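Long-range contact in cytochrome (Paracoccus pantotrophus, PDB 2XTS), which is the haem c subunit SoxD of the sulfane dehydrogenase SoxCD, which oxidises protein-bound sulfur, and probably carries electrons through its haem: residues 86-94 and 107-118. Numbering follows the deposited sequence.
Sequences LSTVYDYVH and VDDTYAITAFLL. With HEC (heme c), chain U.
His94 ND1 donates to Thr110 OG1 at 3.0 Å. The bond is nearly straight (171°), and the hydroxyl lies in the imidazole plane. Thr110 OG1 is also hydrogen-bonded to Ser106 O. Thr110 O accepts two hydrogen bonds, from Thr114 N and from Thr114 OG1 (2.8 Å), on opposite faces of its plane. The Thr110 methyl, CG2, is anti to the backbone N, which brings it over one face of the Tyr90 ring, 3.5 Å from its centroid, a CH-pi contact. The Tyr90 ring sits as a knob among Val107, Thr110, Tyr111 and Thr114. Its CE2 edge points at the face of Tyr111 in an edge-to-face pair, planes at 56°. Tyr90 OH packs on Val107 CG1 at 3.3 Å and is at most weakly hydrogen-bonded to Val107 O. Cutting Tyr90 back to an alanine would probably open a gap between the helices and leave the Thr110 methyl and the Tyr111 face without their aromatic partner. Both helices belong to the c-type cytochrome domain of SoxD, cross at 130°, and line part of the haem c pocket. Val93 and Ile113 both touch the haem methyl CMB. Thr114 CG2 meets Leu86 CD1 tip to tip at 3.6 Å. Val89 CG1 packs on Leu117 CD1.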
loop_
_atom_site.group_PDB
_atom_site.type_symbol
_atom_site.label_atom_id
_atom_site.label_comp_id
_atom_site.label_asym_id
_atom_site.label_seq_id
_atom_site.Cartn_x
_atom_site.Cartn_y
_atom_site.Cartn_z
ATOM N N LEU D 86 -14.055 -16.250 -38.040
ATOM C CA LEU D 86 -14.628 -15.022 -38.564
ATOM C C LEU D 86 -15.425 -14.279 -37.523
ATOM O O LEU D 86 -15.483 -13.053 -37.574
ATOM C CB LEU D 86 -15.491 -15.324 -39.794
ATOM C CG LEU D 86 -15.871 -14.100 -40.613
ATOM C CD1 LEU D 86 -14.641 -13.448 -41.182
ATOM C CD2 LEU D 86 -16.852 -14.460 -41.699
ATOM N N SER D 87 -16.037 -15.002 -36.593
ATOM C CA SER D 87 -16.812 -14.363 -35.547
ATOM C C SER D 87 -16.042 -13.242 -34.872
ATOM O O SER D 87 -16.590 -12.173 -34.594
ATOM C CB SER D 87 -17.234 -15.381 -34.507
ATOM O OG SER D 87 -16.135 -16.096 -34.022
ATOM N N THR D 88 -14.768 -13.488 -34.592
ATOM C CA THR D 88 -13.935 -12.533 -33.875
ATOM C C THR D 88 -13.791 -11.238 -34.664
ATOM O O THR D 88 -13.712 -10.154 -34.093
ATOM C CB THR D 88 -12.566 -13.136 -33.610
ATOM O OG1 THR D 88 -12.714 -14.495 -33.174
ATOM C CG2 THR D 88 -11.772 -12.319 -32.608
ATOM N N VAL D 89 -13.701 -11.361 -35.984
ATOM C CA VAL D 89 -13.547 -10.184 -36.839
ATOM C C VAL D 89 -14.770 -9.271 -36.704
ATOM O O VAL D 89 -14.669 -8.085 -36.428
ATOM C CB VAL D 89 -13.360 -10.558 -38.306
ATOM C CG1 VAL D 89 -13.141 -9.311 -39.164
ATOM C CG2 VAL D 89 -12.166 -11.528 -38.469
ATOM N N TYR D 90 -15.937 -9.859 -36.893
ATOM C CA TYR D 90 -17.157 -9.113 -36.778
ATOM C C TYR D 90 -17.254 -8.439 -35.423
ATOM O O TYR D 90 -17.537 -7.245 -35.295
ATOM C CB TYR D 90 -18.361 -10.065 -37.008
ATOM C CG TYR D 90 -19.657 -9.303 -37.021
ATOM C CD1 TYR D 90 -20.214 -8.833 -35.838
ATOM C CD2 TYR D 90 -20.315 -9.022 -38.219
ATOM C CE1 TYR D 90 -21.391 -8.088 -35.842
ATOM C CE2 TYR D 90 -21.491 -8.290 -38.224
ATOM C CZ TYR D 90 -22.008 -7.812 -37.039
ATOM O OH TYR D 90 -23.178 -7.097 -37.044
ATOM N N ASP D 91 -17.094 -9.248 -34.395
ATOM C CA ASP D 91 -17.317 -8.786 -33.037
ATOM C C ASP D 91 -16.377 -7.663 -32.635
ATOM O O ASP D 91 -16.817 -6.649 -32.127
ATOM C CB ASP D 91 -17.190 -10.029 -32.142
ATOM C CG ASP D 91 -17.552 -9.808 -30.693
ATOM O OD1 ASP D 91 -17.887 -8.679 -30.292
ATOM O OD2 ASP D 91 -17.483 -10.818 -29.953
ATOM N N TYR D 92 -15.089 -7.872 -32.844
ATOM C CA TYR D 92 -14.106 -6.898 -32.454
ATOM C C TYR D 92 -14.321 -5.585 -33.229
ATOM O O TYR D 92 -14.255 -4.497 -32.654
ATOM C CB TYR D 92 -12.689 -7.439 -32.684
ATOM C CG TYR D 92 -11.597 -6.468 -32.292
ATOM C CD1 TYR D 92 -11.315 -6.194 -30.940
ATOM C CD2 TYR D 92 -10.889 -5.754 -33.243
ATOM C CE1 TYR D 92 -10.322 -5.285 -30.584
ATOM C CE2 TYR D 92 -9.906 -4.874 -32.862
ATOM C CZ TYR D 92 -9.629 -4.635 -31.535
ATOM O OH TYR D 92 -8.623 -3.755 -31.232
ATOM N N VAL D 93 -14.525 -5.676 -34.545
ATOM C CA VAL D 93 -14.737 -4.468 -35.338
ATOM C C VAL D 93 -15.957 -3.706 -34.824
ATOM O O VAL D 93 -15.928 -2.492 -34.639
ATOM C CB VAL D 93 -14.853 -4.796 -36.846
ATOM C CG1 VAL D 93 -15.387 -3.606 -37.614
ATOM C CG2 VAL D 93 -13.506 -5.242 -37.409
ATOM N N HIS D 94 -17.051 -4.432 -34.632
ATOM C CA HIS D 94 -18.296 -3.810 -34.209
ATOM C C HIS D 94 -18.159 -3.091 -32.863
ATOM O O HIS D 94 -18.715 -2.010 -32.667
ATOM C CB HIS D 94 -19.388 -4.892 -34.138
ATOM C CG HIS D 94 -20.773 -4.365 -33.964
ATOM N ND1 HIS D 94 -21.476 -3.786 -34.996
ATOM C CD2 HIS D 94 -21.602 -4.371 -32.897
ATOM C CE1 HIS D 94 -22.676 -3.434 -34.567
ATOM N NE2 HIS D 94 -22.774 -3.770 -33.297
ATOM N N VAL D 107 -24.901 -2.885 -37.867
ATOM C CA VAL D 107 -24.798 -4.302 -38.145
ATOM C C VAL D 107 -24.452 -4.542 -39.621
ATOM O O VAL D 107 -23.567 -5.324 -39.931
ATOM C CB VAL D 107 -26.094 -5.053 -37.727
ATOM C CG1 VAL D 107 -26.180 -6.440 -38.358
ATOM C CG2 VAL D 107 -26.198 -5.122 -36.192
ATOM N N ASP D 108 -25.167 -3.890 -40.533
ATOM C CA ASP D 108 -24.901 -4.049 -41.955
ATOM C C ASP D 108 -23.516 -3.550 -42.328
ATOM O O ASP D 108 -22.814 -4.182 -43.117
ATOM C CB ASP D 108 -25.953 -3.329 -42.790
ATOM C CG ASP D 108 -27.283 -4.073 -42.861
ATOM O OD1 ASP D 108 -27.376 -5.246 -42.431
ATOM O OD2 ASP D 108 -28.227 -3.459 -43.405
ATOM N N ASP D 109 -23.114 -2.424 -41.762
ATOM C CA ASP D 109 -21.778 -1.889 -42.002
ATOM C C ASP D 109 -20.707 -2.913 -41.614
ATOM O O ASP D 109 -19.688 -3.064 -42.283
ATOM C CB ASP D 109 -21.476 -0.659 -41.134
ATOM C CG ASP D 109 -22.240 0.579 -41.506
ATOM O OD1 ASP D 109 -22.805 0.668 -42.622
ATOM O OD2 ASP D 109 -22.273 1.490 -40.632
ATOM N N THR D 110 -20.935 -3.595 -40.496
ATOM C CA THR D 110 -19.955 -4.552 -39.981
ATOM C C THR D 110 -19.884 -5.788 -40.856
ATOM O O THR D 110 -18.817 -6.304 -41.148
ATOM C CB THR D 110 -20.221 -4.883 -38.495
ATOM O OG1 THR D 110 -20.302 -3.667 -37.734
ATOM C CG2 THR D 110 -19.094 -5.730 -37.925
ATOM N N TYR D 111 -21.023 -6.257 -41.330
ATOM C CA TYR D 111 -20.993 -7.344 -42.319
ATOM C C TYR D 111 -20.232 -6.956 -43.573
ATOM O O TYR D 111 -19.446 -7.734 -44.101
ATOM C CB TYR D 111 -22.396 -7.817 -42.717
ATOM C CG TYR D 111 -23.078 -8.726 -41.715
ATOM C CD1 TYR D 111 -22.539 -9.968 -41.376
ATOM C CD2 TYR D 111 -24.252 -8.336 -41.089
ATOM C CE1 TYR D 111 -23.189 -10.800 -40.467
ATOM C CE2 TYR D 111 -24.891 -9.144 -40.174
ATOM C CZ TYR D 111 -24.357 -10.370 -39.863
ATOM O OH TYR D 111 -24.999 -11.166 -38.945
ATOM N N ALA D 112 -20.498 -5.751 -44.076
ATOM C CA ALA D 112 -19.804 -5.263 -45.280
ATOM C C ALA D 112 -18.293 -5.173 -45.070
ATOM O O ALA D 112 -17.509 -5.620 -45.909
ATOM C CB ALA D 112 -20.355 -3.923 -45.715
ATOM N N ILE D 113 -17.881 -4.584 -43.953
ATOM C CA ILE D 113 -16.459 -4.456 -43.672
ATOM C C ILE D 113 -15.819 -5.836 -43.541
ATOM O O ILE D 113 -14.715 -6.071 -44.012
ATOM C CB ILE D 113 -16.206 -3.601 -42.400
ATOM C CG1 ILE D 113 -16.462 -2.123 -42.736
ATOM C CG2 ILE D 113 -14.793 -3.825 -41.840
ATOM C CD1 ILE D 113 -16.565 -1.261 -41.526
ATOM N N THR D 114 -16.508 -6.757 -42.876
ATOM C CA THR D 114 -15.992 -8.109 -42.719
ATOM C C THR D 114 -15.847 -8.781 -44.089
ATOM O O THR D 114 -14.845 -9.421 -44.353
ATOM C CB THR D 114 -16.861 -8.937 -41.743
ATOM O OG1 THR D 114 -16.894 -8.292 -40.468
ATOM C CG2 THR D 114 -16.299 -10.312 -41.526
ATOM N N ALA D 115 -16.819 -8.592 -44.978
ATOM C CA ALA D 115 -16.698 -9.094 -46.347
ATOM C C ALA D 115 -15.468 -8.521 -47.049
ATOM O O ALA D 115 -14.726 -9.233 -47.713
ATOM C CB ALA D 115 -17.962 -8.770 -47.148
ATOM N N PHE D 116 -15.252 -7.217 -46.894
ATOM C CA PHE D 116 -14.075 -6.573 -47.497
ATOM C C PHE D 116 -12.753 -7.115 -46.919
ATOM O O PHE D 116 -11.772 -7.267 -47.638
ATOM C CB PHE D 116 -14.137 -5.047 -47.295
ATOM C CG PHE D 116 -12.922 -4.333 -47.788
ATOM C CD1 PHE D 116 -12.684 -4.228 -49.146
ATOM C CD2 PHE D 116 -12.002 -3.799 -46.888
ATOM C CE1 PHE D 116 -11.559 -3.606 -49.624
ATOM C CE2 PHE D 116 -10.850 -3.171 -47.375
ATOM C CZ PHE D 116 -10.645 -3.075 -48.747
ATOM N N LEU D 117 -12.711 -7.365 -45.612
ATOM C CA LEU D 117 -11.509 -7.949 -45.007
ATOM C C LEU D 117 -11.280 -9.371 -45.536
ATOM O O LEU D 117 -10.151 -9.773 -45.784
ATOM C CB LEU D 117 -11.585 -7.898 -43.474
ATOM C CG LEU D 117 -11.464 -6.490 -42.882
ATOM C CD1 LEU D 117 -11.774 -6.581 -41.406
ATOM C CD2 LEU D 117 -10.080 -5.903 -43.132
ATOM N N LEU D 118 -12.346 -10.143 -45.725
ATOM C CA LEU D 118 -12.188 -11.456 -46.367
ATOM C C LEU D 118 -11.594 -11.290 -47.769
ATOM O O LEU D 118 -10.688 -12.004 -48.157
ATOM C CB LEU D 118 -13.517 -12.193 -46.458
ATOM C CG LEU D 118 -14.032 -12.777 -45.156
ATOM C CD1 LEU D 118 -15.492 -13.182 -45.284
ATOM C CD2 LEU D 118 -13.171 -13.954 -44.694
HETATM FE FE HEC U . -8.284 -0.778 -36.302
HETATM C CHA HEC U . -6.756 -3.133 -34.389
HETATM C CHB HEC U . -10.113 -3.175 -37.817
HETATM C CHC HEC U . -10.034 1.612 -37.904
HETATM C CHD HEC U . -6.066 1.525 -35.260
HETATM N NA HEC U . -8.405 -2.751 -36.136
HETATM C C1A HEC U . -7.633 -3.567 -35.335
HETATM C C2A HEC U . -7.945 -4.968 -35.612
HETATM C C3A HEC U . -8.882 -4.986 -36.575
HETATM C C4A HEC U . -9.179 -3.593 -36.901
HETATM C CMA HEC U . -9.574 -6.209 -37.200
HETATM C CAA HEC U . -7.275 -6.173 -34.908
HETATM C CBA HEC U . -5.942 -6.540 -35.567
HETATM C CGA HEC U . -5.282 -7.749 -34.981
HETATM O O1A HEC U . -5.462 -8.010 -33.800
HETATM O O2A HEC U . -4.575 -8.408 -35.782
HETATM N NB HEC U . -9.804 -0.791 -37.568
HETATM C C1B HEC U . -10.458 -1.877 -38.070
HETATM C C2B HEC U . -11.620 -1.403 -38.802
HETATM C C3B HEC U . -11.588 -0.086 -38.833
HETATM C C4B HEC U . -10.469 0.333 -38.046
HETATM C CMB HEC U . -12.529 -2.386 -39.589
HETATM C CAB HEC U . -12.610 0.856 -39.482
HETATM C CBB HEC U . -14.036 0.521 -38.978
HETATM N NC HEC U . -8.098 1.200 -36.544
HETATM C C1C HEC U . -8.906 2.036 -37.279
HETATM C C2C HEC U . -8.395 3.373 -37.222
HETATM C C3C HEC U . -7.263 3.317 -36.524
HETATM C C4C HEC U . -7.061 1.956 -36.089
HETATM C CMC HEC U . -9.006 4.588 -37.964
HETATM C CAC HEC U . -6.256 4.422 -36.226
HETATM C CBC HEC U . -6.654 5.755 -35.674
HETATM N ND HEC U . -6.735 -0.790 -35.047
HETATM C C1D HEC U . -5.983 0.299 -34.668
HETATM C C2D HEC U . -5.074 -0.021 -33.622
HETATM C C3D HEC U . -5.308 -1.435 -33.352
HETATM C C4D HEC U . -6.299 -1.855 -34.275
HETATM C CMD HEC U . -4.087 0.854 -32.864
HETATM C CAD HEC U . -4.610 -2.258 -32.282
HETATM C CBD HEC U . -5.417 -2.173 -30.985
HETATM C CGD HEC U . -4.811 -2.948 -29.863
HETATM O O1D HEC U . -3.879 -3.747 -30.092
HETATM O O2D HEC U . -5.367 -2.867 -28.743
#